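Local coordinates for protein probable TonB-dependent siderophore receptor PiuA (Acinetobacter baumannii, PDB 5FP1) that probably takes part in the first step of iron uptake by binding iron-chelating siderophores at the outer membrane, and may bind ferric enterobactin with micromolar affinity, at residues Y257-R262 / T388-L394; N297-N303 / R319-T325; K362-I368 / R405-D411. One frame throughout, in Å; residues are numbered along the deposited sequence.

Contact 1: Y257-R262 / T388-L394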
loop_
_atom_site.group_PDB
_atom_site.type_symbol
_atom_site.label_atom_id
_atom_site.label_comp_id
_atom_site.label_asym_id
_atom_site.label_seq_id
_atom_site.Cartn_x
_atom_site.Cartn_y
_atom_site.Cartn_z
ATOM N N TYR A 257 0.004 20.024 13.993
ATOM C CA TYR A 257 0.035 21.292 13.293
ATOM C C TYR A 257 -1.061 21.500 12.278
ATOM O O TYR A 257 -1.068 22.509 11.556
ATOM C CB TYR A 257 1.406 21.481 12.622
ATOM C CG TYR A 257 2.525 21.568 13.593
ATOM C CD1 TYR A 257 2.544 22.556 14.570
ATOM C CD2 TYR A 257 3.557 20.615 13.607
ATOM C CE1 TYR A 257 3.576 22.632 15.490
ATOM C CE2 TYR A 257 4.593 20.697 14.514
ATOM C CZ TYR A 257 4.590 21.695 15.467
ATOM O OH TYR A 257 5.597 21.754 16.396
ATOM N N GLY A 258 -2.020 20.579 12.226
ATOM C CA GLY A 258 -3.173 20.763 11.390
ATOM C C GLY A 258 -4.131 21.815 11.950
ATOM O O GLY A 258 -3.969 22.293 13.074
ATOM N N TRP A 259 -5.122 22.157 11.154
ATOM C CA TRP A 259 -6.050 23.240 11.453
ATOM C C TRP A 259 -7.444 22.632 11.420
ATOM O O TRP A 259 -8.058 22.503 10.360
ATOM C CB TRP A 259 -5.862 24.326 10.419
ATOM C CG TRP A 259 -6.525 25.628 10.674
ATOM C CD1 TRP A 259 -7.447 25.933 11.646
ATOM C CD2 TRP A 259 -6.323 26.811 9.925
ATOM N NE1 TRP A 259 -7.807 27.261 11.553
ATOM C CE2 TRP A 259 -7.134 27.823 10.502
ATOM C CE3 TRP A 259 -5.497 27.141 8.846
ATOM C CZ2 TRP A 259 -7.157 29.128 10.014
ATOM C CZ3 TRP A 259 -5.516 28.441 8.368
ATOM C CH2 TRP A 259 -6.355 29.424 8.951
ATOM N N LYS A 260 -7.936 22.231 12.586
ATOM C CA LYS A 260 -9.095 21.370 12.631
ATOM C C LYS A 260 -10.366 21.989 12.112
ATOM O O LYS A 260 -11.204 21.266 11.545
ATOM C CB LYS A 260 -9.294 20.764 14.020
ATOM C CG LYS A 260 -8.165 19.808 14.355
ATOM C CD LYS A 260 -8.358 19.149 15.693
ATOM C CE LYS A 260 -9.354 18.032 15.627
ATOM N NZ LYS A 260 -9.142 17.169 16.801
ATOM N N ASP A 261 -10.504 23.307 12.245
ATOM C CA ASP A 261 -11.679 24.003 11.732
ATOM C C ASP A 261 -11.639 24.139 10.211
ATOM O O ASP A 261 -12.646 24.492 9.608
ATOM C CB ASP A 261 -11.801 25.401 12.355
ATOM C CG ASP A 261 -13.229 25.971 12.259
ATOM O OD1 ASP A 261 -14.171 25.216 12.504
ATOM O OD2 ASP A 261 -13.399 27.150 11.896
ATOM N N ARG A 262 -10.465 23.928 9.601
ATOM C CA ARG A 262 -10.298 24.053 8.141
ATOM C C ARG A 262 -10.172 22.687 7.430
ATOM O O ARG A 262 -10.734 22.470 6.352
ATOM C CB ARG A 262 -9.041 24.842 7.842
ATOM C CG ARG A 262 -8.860 25.186 6.379
ATOM C CD ARG A 262 -7.476 25.694 6.083
ATOM N NE ARG A 262 -6.446 24.668 6.206
ATOM C CZ ARG A 262 -5.144 24.869 6.010
ATOM N NH1 ARG A 262 -4.678 26.076 5.706
ATOM N NH2 ARG A 262 -4.299 23.852 6.106
ATOM N N THR A 388 -6.028 36.072 11.327
ATOM C CA THR A 388 -6.906 35.047 10.757
ATOM C C THR A 388 -6.328 33.618 10.943
ATOM O O THR A 388 -6.753 32.671 10.276
ATOM C CB THR A 388 -7.222 35.363 9.287
ATOM O OG1 THR A 388 -6.008 35.547 8.558
ATOM C CG2 THR A 388 -8.071 36.674 9.188
ATOM N N ASN A 389 -5.373 33.494 11.869
ATOM C CA ASN A 389 -4.927 32.218 12.411
ATOM C C ASN A 389 -4.140 31.307 11.441
ATOM O O ASN A 389 -4.094 30.091 11.666
ATOM C CB ASN A 389 -6.105 31.443 12.998
ATOM C CG ASN A 389 -6.960 32.292 13.933
ATOM O OD1 ASN A 389 -6.425 32.948 14.793
ATOM N ND2 ASN A 389 -8.290 32.246 13.778
ATOM N N TRP A 390 -3.484 31.914 10.451
ATOM C CA TRP A 390 -2.743 31.192 9.429
ATOM C C TRP A 390 -1.456 30.546 9.907
ATOM O O TRP A 390 -0.930 29.689 9.202
ATOM C CB TRP A 390 -2.496 32.057 8.158
ATOM C CG TRP A 390 -3.643 31.938 7.246
ATOM C CD1 TRP A 390 -4.783 32.716 7.243
ATOM C CD2 TRP A 390 -3.871 30.893 6.306
ATOM N NE1 TRP A 390 -5.671 32.240 6.321
ATOM C CE2 TRP A 390 -5.145 31.112 5.743
ATOM C CE3 TRP A 390 -3.111 29.800 5.866
ATOM C CZ2 TRP A 390 -5.673 30.286 4.775
ATOM C CZ3 TRP A 390 -3.636 28.984 4.880
ATOM C CH2 TRP A 390 -4.904 29.218 4.356
ATOM N N CYS A 391 -0.916 30.997 11.042
ATOM C CA CYS A 391 0.216 30.362 11.671
ATOM C C CYS A 391 -0.120 30.018 13.101
ATOM O O CYS A 391 -0.945 30.682 13.734
ATOM C CB CYS A 391 1.449 31.266 11.676
ATOM S SG CYS A 391 1.957 31.804 10.042
ATOM N N THR A 392 0.536 28.995 13.615
ATOM C CA THR A 392 0.351 28.591 15.002
ATOM C C THR A 392 1.710 28.494 15.699
ATOM O O THR A 392 2.771 28.681 15.065
ATOM C CB THR A 392 -0.448 27.271 15.082
ATOM O OG1 THR A 392 -0.897 27.060 16.417
ATOM C CG2 THR A 392 0.387 26.081 14.649
ATOM N N SER A 393 1.701 28.202 16.991
ATOM C CA SER A 393 2.939 28.103 17.743
ATOM C C SER A 393 3.656 26.781 17.441
ATOM O O SER A 393 3.028 25.732 17.369
ATOM C CB SER A 393 2.666 28.226 19.259
ATOM O OG SER A 393 3.892 28.356 19.949
ATOM N N LEU A 394 4.954 26.835 17.225
ATOM C CA LEU A 394 5.744 25.603 17.076
ATOM C C LEU A 394 5.604 24.761 18.341
ATOM O O LEU A 394 5.374 23.550 18.301
ATOM C CB LEU A 394 7.210 25.923 16.844
ATOM C CG LEU A 394 8.097 24.686 16.748
ATOM C CD1 LEU A 394 7.877 23.992 15.398
ATOM C CD2 LEU A 394 9.539 25.109 16.953
#
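Trp259 drives the edge of its indole into the face of Trp390. The two six-membered rings stand at 90° with centroids 4.9 Å apart, a T-shaped stack whose closest atoms are Trp259 CZ3 and Trp390 CD2 at 3.6 Å. Trp259 CH2 also has Asn389 O over the ring face at 3.6 Å and Thr388 O at the ring edge at 3.5 Å. Arg262 comes in beside the pair, with NH1 3.2 Å from Trp390 CZ3. That guanidinium is held by the carbonyl of His318, and the indole NE1 of Trp390 bonds to Asp404. At the other end, Tyr257 OH donates a hydrogen bond of 2.6 Å to Leu394 O, and its CZ packs 4.0 Å from Leu394 CD1. Thr392 CG2 fills in at 4.1 Å from Tyr257 CD1. Segment 388-394 is itself fixed by the Cys383-Cys391 disulfide and by antiparallel backbone pairing with strand 315-341. This joins the loop before strand 264-279 to strand 391-393, among the long loops between barrel strands of TonB-dependent receptors.

Contact 2: N297-N303 / R319-T325. With C8E ((hydroxyethyloxy)tri(ethyloxy)octane), chain D; PO4 (phosphate ion), chain B.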
loop_
_atom_site.group_PDB
_atom_site.type_symbol
_atom_site.label_atom_id
_atom_site.label_comp_id
_atom_site.label_asym_id
_atom_site.label_seq_id
_atom_site.Cartn_x
_atom_site.Cartn_y
_atom_site.Cartn_z
ATOM N N ASN A 297 -12.407 11.071 -3.226
ATOM C CA ASN A 297 -11.509 11.582 -2.224
ATOM C C ASN A 297 -11.667 13.088 -2.215
ATOM O O ASN A 297 -11.655 13.736 -3.277
ATOM C CB ASN A 297 -10.067 11.151 -2.590
ATOM C CG ASN A 297 -9.061 11.310 -1.462
ATOM O OD1 ASN A 297 -9.391 11.477 -0.265
ATOM N ND2 ASN A 297 -7.777 11.207 -1.846
ATOM N N ASP A 298 -11.817 13.655 -1.032
ATOM C CA ASP A 298 -12.085 15.081 -0.883
ATOM C C ASP A 298 -11.366 15.508 0.384
ATOM O O ASP A 298 -11.706 15.036 1.467
ATOM C CB ASP A 298 -13.604 15.301 -0.765
ATOM C CG ASP A 298 -14.002 16.761 -0.740
ATOM O OD1 ASP A 298 -13.164 17.652 -0.934
ATOM O OD2 ASP A 298 -15.194 17.029 -0.526
ATOM N N TYR A 299 -10.324 16.318 0.245
ATOM C CA TYR A 299 -9.481 16.617 1.369
ATOM C C TYR A 299 -8.809 17.980 1.354
ATOM O O TYR A 299 -8.535 18.572 0.291
ATOM C CB TYR A 299 -8.418 15.531 1.569
ATOM C CG TYR A 299 -7.346 15.464 0.513
ATOM C CD1 TYR A 299 -6.306 16.386 0.475
ATOM C CD2 TYR A 299 -7.345 14.446 -0.428
ATOM C CE1 TYR A 299 -5.301 16.304 -0.477
ATOM C CE2 TYR A 299 -6.354 14.370 -1.400
ATOM C CZ TYR A 299 -5.334 15.299 -1.423
ATOM O OH TYR A 299 -4.374 15.213 -2.418
ATOM N N VAL A 300 -8.560 18.447 2.566
ATOM C CA VAL A 300 -7.719 19.607 2.872
ATOM C C VAL A 300 -6.881 19.241 4.087
ATOM O O VAL A 300 -7.429 18.865 5.135
ATOM C CB VAL A 300 -8.563 20.857 3.238
ATOM C CG1 VAL A 300 -7.668 21.950 3.811
ATOM C CG2 VAL A 300 -9.300 21.364 2.013
ATOM N N TRP A 301 -5.566 19.287 3.968
ATOM C CA TRP A 301 -4.700 18.986 5.102
ATOM C C TRP A 301 -3.489 19.916 5.125
ATOM O O TRP A 301 -3.209 20.639 4.141
ATOM C CB TRP A 301 -4.290 17.493 5.176
ATOM C CG TRP A 301 -3.473 17.067 4.085
ATOM C CD1 TRP A 301 -3.909 16.599 2.861
ATOM C CD2 TRP A 301 -2.033 17.085 4.016
ATOM N NE1 TRP A 301 -2.830 16.350 2.052
ATOM C CE2 TRP A 301 -1.672 16.627 2.736
ATOM C CE3 TRP A 301 -1.022 17.462 4.908
ATOM C CZ2 TRP A 301 -0.330 16.520 2.325
ATOM C CZ3 TRP A 301 0.300 17.346 4.507
ATOM C CH2 TRP A 301 0.633 16.899 3.225
ATOM N N THR A 302 -2.792 19.907 6.255
ATOM C CA THR A 302 -1.758 20.889 6.524
ATOM C C THR A 302 -0.359 20.346 6.396
ATOM O O THR A 302 0.016 19.383 7.079
ATOM C CB THR A 302 -1.913 21.481 7.940
ATOM O OG1 THR A 302 -3.167 22.154 8.029
ATOM C CG2 THR A 302 -0.791 22.444 8.228
ATOM N N ASN A 303 0.427 21.004 5.549
ATOM C CA ASN A 303 1.881 20.836 5.526
ATOM C C ASN A 303 2.467 21.801 6.588
ATOM O O ASN A 303 2.235 23.014 6.519
ATOM C CB ASN A 303 2.382 21.131 4.105
ATOM C CG ASN A 303 3.910 21.250 3.977
ATOM O OD1 ASN A 303 4.650 21.489 4.943
ATOM N ND2 ASN A 303 4.369 21.164 2.741
ATOM N N ARG A 319 0.306 25.601 5.741
ATOM C CA ARG A 319 0.256 25.421 4.294
ATOM C C ARG A 319 -0.855 24.458 3.933
ATOM O O ARG A 319 -0.970 23.403 4.530
ATOM C CB ARG A 319 1.594 24.887 3.764
ATOM C CG ARG A 319 1.541 24.292 2.366
ATOM C CD ARG A 319 1.215 25.283 1.241
ATOM N NE ARG A 319 0.816 24.503 0.070
ATOM C CZ ARG A 319 1.621 24.042 -0.886
ATOM N NH1 ARG A 319 2.896 24.358 -0.922
ATOM N NH2 ARG A 319 1.117 23.285 -1.838
ATOM N N LEU A 320 -1.691 24.847 2.975
ATOM C CA LEU A 320 -2.845 24.028 2.571
ATOM C C LEU A 320 -2.491 23.135 1.374
ATOM O O LEU A 320 -1.907 23.612 0.398
ATOM C CB LEU A 320 -4.050 24.919 2.204
ATOM C CG LEU A 320 -5.343 24.193 1.795
ATOM C CD1 LEU A 320 -6.562 24.984 2.303
ATOM C CD2 LEU A 320 -5.428 23.986 0.305
ATOM N N ASN A 321 -2.851 21.866 1.495
ATOM C CA ASN A 321 -2.833 20.874 0.429
ATOM C C ASN A 321 -4.256 20.354 0.286
ATOM O O ASN A 321 -4.960 20.159 1.283
ATOM C CB ASN A 321 -1.907 19.703 0.742
ATOM C CG ASN A 321 -0.412 20.093 0.684
ATOM O OD1 ASN A 321 0.004 20.888 -0.134
ATOM N ND2 ASN A 321 0.351 19.532 1.533
ATOM N N SER A 322 -4.707 20.181 -0.948
ATOM C CA SER A 322 -6.063 19.749 -1.192
ATOM C C SER A 322 -6.177 19.004 -2.507
ATOM O O SER A 322 -5.313 19.124 -3.395
ATOM C CB SER A 322 -7.029 20.931 -1.216
ATOM O OG SER A 322 -6.929 21.648 -2.432
ATOM N N ALA A 323 -7.250 18.228 -2.605
ATOM C CA ALA A 323 -7.706 17.648 -3.870
ATOM C C ALA A 323 -9.157 17.195 -3.733
ATOM O O ALA A 323 -9.630 16.910 -2.635
ATOM C CB ALA A 323 -6.840 16.463 -4.273
ATOM N N ILE A 324 -9.836 17.104 -4.868
ATOM C CA ILE A 324 -11.167 16.541 -4.953
ATOM C C ILE A 324 -11.149 15.636 -6.162
ATOM O O ILE A 324 -10.952 16.110 -7.289
ATOM C CB ILE A 324 -12.247 17.619 -5.204
ATOM C CG1 ILE A 324 -12.122 18.797 -4.229
ATOM C CG2 ILE A 324 -13.643 16.980 -5.136
ATOM C CD1 ILE A 324 -12.897 20.040 -4.676
ATOM N N THR A 325 -11.278 14.336 -5.948
ATOM C CA THR A 325 -11.228 13.400 -7.049
ATOM C C THR A 325 -12.472 12.528 -7.071
ATOM O O THR A 325 -13.010 12.141 -6.011
ATOM C CB THR A 325 -9.975 12.496 -7.036
ATOM O OG1 THR A 325 -9.906 11.709 -5.821
ATOM C CG2 THR A 325 -8.713 13.350 -7.185
HETATM C C1 C8E D . -14.735 15.592 -8.681
HETATM C C2 C8E D . -13.765 16.706 -9.012
HETATM C C3 C8E D . -14.550 18.003 -9.166
HETATM C C4 C8E D . -13.907 19.139 -8.398
HETATM C C5 C8E D . -14.243 20.497 -8.994
HETATM C C6 C8E D . -15.736 20.760 -9.078
HETATM C C7 C8E D . -15.960 22.152 -9.643
HETATM C C8 C8E D . -17.045 22.911 -8.897
HETATM O O9 C8E D . -17.163 24.205 -9.494
HETATM P P PO4 B . 5.998 23.095 -2.165
HETATM O O1 PO4 B . 6.590 24.307 -1.478
HETATM O O2 PO4 B . 5.051 22.434 -1.187
HETATM O O3 PO4 B . 7.096 22.111 -2.567
HETATM O O4 PO4 B . 5.231 23.532 -3.402
HETATM O O HOH W 1 -7.439 10.999 -4.796
HETATM O O HOH W 2 -2.718 17.641 -2.671
#
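Strands 297-303 and 319-325 run antiparallel, with 4.7 Å between their axes and 159° between their directions. Pairing is in register from Asn297 with Thr325 to Asn303 with Arg319. Asn297, Tyr299 and Trp301 each exchange two backbone hydrogen bonds with Thr325, Ala323 and Asn321. The tightest is Thr325 N to Asn297 O at 2.8 Å. At the Asn303 end the pairing loosens: Asn303 N to Arg319 O is 3.0 Å, but Arg319 N to Asn303 O is 3.3 Å and weak. The strands form a β-hairpin, one of the consecutive antiparallel hairpins that build the barrel wall of TonB-dependent receptors. One face of the hairpin carries Asn297, Tyr299, Trp301 and their partners. Here Asn321 CB makes a CH-π contact with the five-membered ring of Trp301, 3.9 Å from its centroid. Tyr299 CZ lies 3.4 Å from Ala323 CB, and the Tyr299 hydroxyl also bonds to Trp501. A water bridges Asn297 ND2 (3.0 Å) and Thr325 OG1 (2.8 Å). Arg319, on the same face as Trp301, donates from NE to Leu320 O at 2.9 Å. Its NH1 makes a salt bridge to Asp306 and a weak 2.9 Å bond to O2 of a phosphate. On the other face, Val300 CG1 packs 3.6 Å from Leu320 CD1, while Asp298 and Ser322 both bond to Tyr365 of the next strand.

Contact 3: K362-I368 / R405-D411. With C8E ((hydroxyethyloxy)tri(ethyloxy)octane), chain D; C8E ((hydroxyethyloxy)tri(ethyloxy)octane), chain G.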
loop_
_atom_site.group_PDB
_atom_site.type_symbol
_atom_site.label_atom_id
_atom_site.label_comp_id
_atom_site.label_asym_id
_atom_site.label_seq_id
_atom_site.Cartn_x
_atom_site.Cartn_y
_atom_site.Cartn_z
ATOM N N LYS A 362 -10.678 15.594 -11.540
ATOM C CA LYS A 362 -9.880 16.123 -10.439
ATOM C C LYS A 362 -10.000 17.622 -10.322
ATOM O O LYS A 362 -9.879 18.361 -11.323
ATOM C CB LYS A 362 -8.394 15.743 -10.605
ATOM C CG LYS A 362 -7.499 16.123 -9.415
ATOM C CD LYS A 362 -6.863 17.505 -9.505
ATOM C CE LYS A 362 -6.026 17.836 -8.270
ATOM N NZ LYS A 362 -5.429 19.198 -8.257
ATOM N N GLY A 363 -10.169 18.074 -9.076
ATOM C CA GLY A 363 -10.134 19.497 -8.742
ATOM C C GLY A 363 -9.402 19.690 -7.422
ATOM O O GLY A 363 -8.786 18.740 -6.856
ATOM N N GLY A 364 -9.519 20.892 -6.889
ATOM C CA GLY A 364 -8.940 21.210 -5.592
ATOM C C GLY A 364 -9.625 22.445 -5.086
ATOM O O GLY A 364 -10.628 22.903 -5.683
ATOM N N TYR A 365 -9.089 23.015 -4.016
ATOM C CA TYR A 365 -9.733 24.166 -3.371
ATOM C C TYR A 365 -8.944 25.432 -3.557
ATOM O O TYR A 365 -7.700 25.435 -3.444
ATOM C CB TYR A 365 -10.006 23.914 -1.879
ATOM C CG TYR A 365 -11.101 22.894 -1.654
ATOM C CD1 TYR A 365 -12.446 23.243 -1.741
ATOM C CD2 TYR A 365 -10.792 21.568 -1.387
ATOM C CE1 TYR A 365 -13.445 22.306 -1.556
ATOM C CE2 TYR A 365 -11.780 20.635 -1.194
ATOM C CZ TYR A 365 -13.106 21.000 -1.293
ATOM O OH TYR A 365 -14.062 20.023 -1.126
ATOM N N ASN A 366 -9.666 26.491 -3.925
ATOM C CA ASN A 366 -9.155 27.852 -3.746
ATOM C C ASN A 366 -9.515 28.321 -2.340
ATOM O O ASN A 366 -10.564 27.944 -1.791
ATOM C CB ASN A 366 -9.759 28.817 -4.759
ATOM C CG ASN A 366 -9.184 28.647 -6.152
ATOM O OD1 ASN A 366 -8.036 28.256 -6.330
ATOM N ND2 ASN A 366 -9.984 28.976 -7.146
ATOM N N ILE A 367 -8.638 29.143 -1.776
ATOM C CA ILE A 367 -8.870 29.815 -0.508
ATOM C C ILE A 367 -9.093 31.303 -0.814
ATOM O O ILE A 367 -8.314 31.893 -1.547
ATOM C CB ILE A 367 -7.644 29.693 0.403
ATOM C CG1 ILE A 367 -7.007 28.299 0.249
ATOM C CG2 ILE A 367 -8.053 29.939 1.831
ATOM C CD1 ILE A 367 -5.500 28.294 0.492
ATOM N N ILE A 368 -10.158 31.877 -0.260
ATOM C CA ILE A 368 -10.554 33.253 -0.582
ATOM C C ILE A 368 -10.708 34.011 0.727
ATOM O O ILE A 368 -11.427 33.567 1.616
ATOM C CB ILE A 368 -11.866 33.288 -1.375
ATOM C CG1 ILE A 368 -11.757 32.375 -2.612
ATOM C CG2 ILE A 368 -12.209 34.724 -1.787
ATOM C CD1 ILE A 368 -13.008 32.280 -3.437
ATOM N N ARG A 405 -12.673 31.312 3.251
ATOM C CA ARG A 405 -13.633 30.449 2.566
ATOM C C ARG A 405 -12.887 29.548 1.594
ATOM O O ARG A 405 -11.930 29.969 0.939
ATOM C CB ARG A 405 -14.612 31.337 1.765
ATOM C CG ARG A 405 -15.747 30.623 1.061
ATOM C CD ARG A 405 -16.834 31.619 0.643
ATOM N NE ARG A 405 -16.315 32.718 -0.174
ATOM C CZ ARG A 405 -16.156 32.654 -1.496
ATOM N NH1 ARG A 405 -16.461 31.541 -2.163
ATOM N NH2 ARG A 405 -15.675 33.698 -2.158
ATOM N N LEU A 406 -13.352 28.317 1.480
ATOM C CA LEU A 406 -12.843 27.372 0.488
ATOM C C LEU A 406 -13.800 27.303 -0.668
ATOM O O LEU A 406 -15.022 27.258 -0.466
ATOM C CB LEU A 406 -12.707 25.983 1.113
ATOM C CG LEU A 406 -11.644 25.898 2.206
ATOM C CD1 LEU A 406 -11.613 24.536 2.829
ATOM C CD2 LEU A 406 -10.257 26.266 1.722
ATOM N N GLN A 407 -13.276 27.277 -1.887
ATOM C CA GLN A 407 -14.138 27.103 -3.033
ATOM C C GLN A 407 -13.582 26.066 -3.986
ATOM O O GLN A 407 -12.435 26.149 -4.400
ATOM C CB GLN A 407 -14.277 28.429 -3.775
ATOM C CG GLN A 407 -15.147 28.373 -5.009
ATOM C CD GLN A 407 -15.647 29.747 -5.408
ATOM O OE1 GLN A 407 -16.555 30.295 -4.787
ATOM N NE2 GLN A 407 -15.040 30.317 -6.434
ATOM N N ALA A 408 -14.419 25.125 -4.371
ATOM C CA ALA A 408 -13.972 24.036 -5.241
ATOM C C ALA A 408 -13.613 24.604 -6.608
ATOM O O ALA A 408 -14.259 25.535 -7.088
ATOM C CB ALA A 408 -15.064 22.982 -5.361
ATOM N N ARG A 409 -12.583 24.047 -7.225
ATOM C CA ARG A 409 -12.046 24.512 -8.499
ATOM C C ARG A 409 -11.682 23.256 -9.325
ATOM O O ARG A 409 -10.902 22.447 -8.857
ATOM C CB ARG A 409 -10.762 25.312 -8.249
ATOM C CG ARG A 409 -10.036 25.824 -9.490
ATOM C CD ARG A 409 -8.544 26.086 -9.239
ATOM N NE ARG A 409 -7.894 24.824 -8.906
ATOM C CZ ARG A 409 -7.419 24.487 -7.712
ATOM N NH1 ARG A 409 -7.405 25.355 -6.703
ATOM N NH2 ARG A 409 -6.932 23.272 -7.540
ATOM N N PRO A 410 -12.209 23.120 -10.559
ATOM C CA PRO A 410 -11.864 21.962 -11.396
ATOM C C PRO A 410 -10.508 22.160 -12.050
ATOM O O PRO A 410 -10.148 23.285 -12.352
ATOM C CB PRO A 410 -12.994 21.933 -12.439
ATOM C CG PRO A 410 -13.362 23.387 -12.601
ATOM C CD PRO A 410 -13.148 24.035 -11.240
ATOM N N ASP A 411 -9.738 21.083 -12.239
ATOM C CA ASP A 411 -8.394 21.185 -12.819
ATOM C C ASP A 411 -8.239 20.379 -14.109
ATOM O O ASP A 411 -7.761 20.914 -15.130
ATOM C CB ASP A 411 -7.306 20.764 -11.830
ATOM C CG ASP A 411 -7.239 21.680 -10.620
ATOM O OD1 ASP A 411 -7.208 22.921 -10.801
ATOM O OD2 ASP A 411 -7.214 21.163 -9.487
HETATM C C1 C8E D . -14.735 15.592 -8.681
HETATM C C2 C8E D . -13.765 16.706 -9.012
HETATM C C3 C8E D . -14.550 18.003 -9.166
HETATM C C4 C8E D . -13.907 19.139 -8.398
HETATM C C5 C8E D . -14.243 20.497 -8.994
HETATM C C6 C8E D . -15.736 20.760 -9.078
HETATM C C7 C8E D . -15.960 22.152 -9.643
HETATM C C8 C8E D . -17.045 22.911 -8.897
HETATM O O9 C8E D . -17.163 24.205 -9.494
HETATM C C1 C8E G . -12.816 18.358 -13.438
HETATM C C2 C8E G . -13.230 18.197 -14.898
HETATM C C3 C8E G . -12.309 18.984 -15.815
HETATM C C4 C8E G . -12.705 18.919 -17.284
HETATM C C5 C8E G . -11.486 18.864 -18.204
HETATM C C6 C8E G . -11.777 19.493 -19.574
HETATM C C7 C8E G . -12.498 18.563 -20.545
HETATM C C8 C8E G . -12.551 19.197 -21.936
HETATM O O9 C8E G . -12.141 18.264 -22.936
HETATM O O HOH W 3 -12.620 30.151 -6.511
#
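Tyr365, Ile367, Leu406 and Ala408 form the apolar centre on one face of this antiparallel strand pair. Tyr365 CD1 lies 4.0 Å from Leu406 CB, its CE1 lies 4.2 Å from Ala408 CB, and Ile367 CG1 meets Leu406 CD2 at 4.1 Å. The Tyr365 hydroxyl reaches past this patch to Asp298. Between the faces runs the backbone pairing, with two bonds each for Gly364 with Arg409, Asn366 with Gln407 and Ile368 with Arg405. Arg409 N to Gly364 O is the shortest, at 2.7 Å. The opposite face is mostly polar, though Ile368 CB sits over a face of the Arg405 guanidinium. The Arg409 guanidinium lies over the Gly364 backbone, where a side chain on Gly364 would collide with NH2. Arg409 NH1 donates to Asn366 OD1 at 3.0 Å. Further out, Asp411 takes Lys362 NZ on OD2 at 2.9 Å and Arg409 NE on OD1 at 2.8 Å. Lys362 also makes a cation-π contact with Trp501. Detergent borders Gly363 and Pro410: C4 of C8E chain D is 3.8 Å from Gly363 CA. Asp411 thus offsets both Lys362 and Arg409; the Lys362 bridge crosses between the strands, while the Arg409 bridge lies within 405-411 and orients its guanidinium toward Asn366.

In the fold
From the N-terminal plug and first barrel strands the chain reaches 257-262, before strand 264-279, where contact 1 opens. Contact 2 then closes the hairpin of strands 284-304 and 315-341. Strand 346-368 follows and opens contact 3. The chain passes through 388-394, which closes contact 1 back onto 257-262, and only then does 405-411 close contact 3. Contact 2 therefore lies wholly within the span of contact 1, contacts 1 and 3 cross, and contacts 2 and 3 come in series. In space, contacts 2 and 3 are neighbours in one curved sheet, their centres about 10 Å apart. Contact 1 joins the loops to that part of the barrel wall: Arg262 and Gly258 pack on Thr302, and Trp390 packs on Ile367.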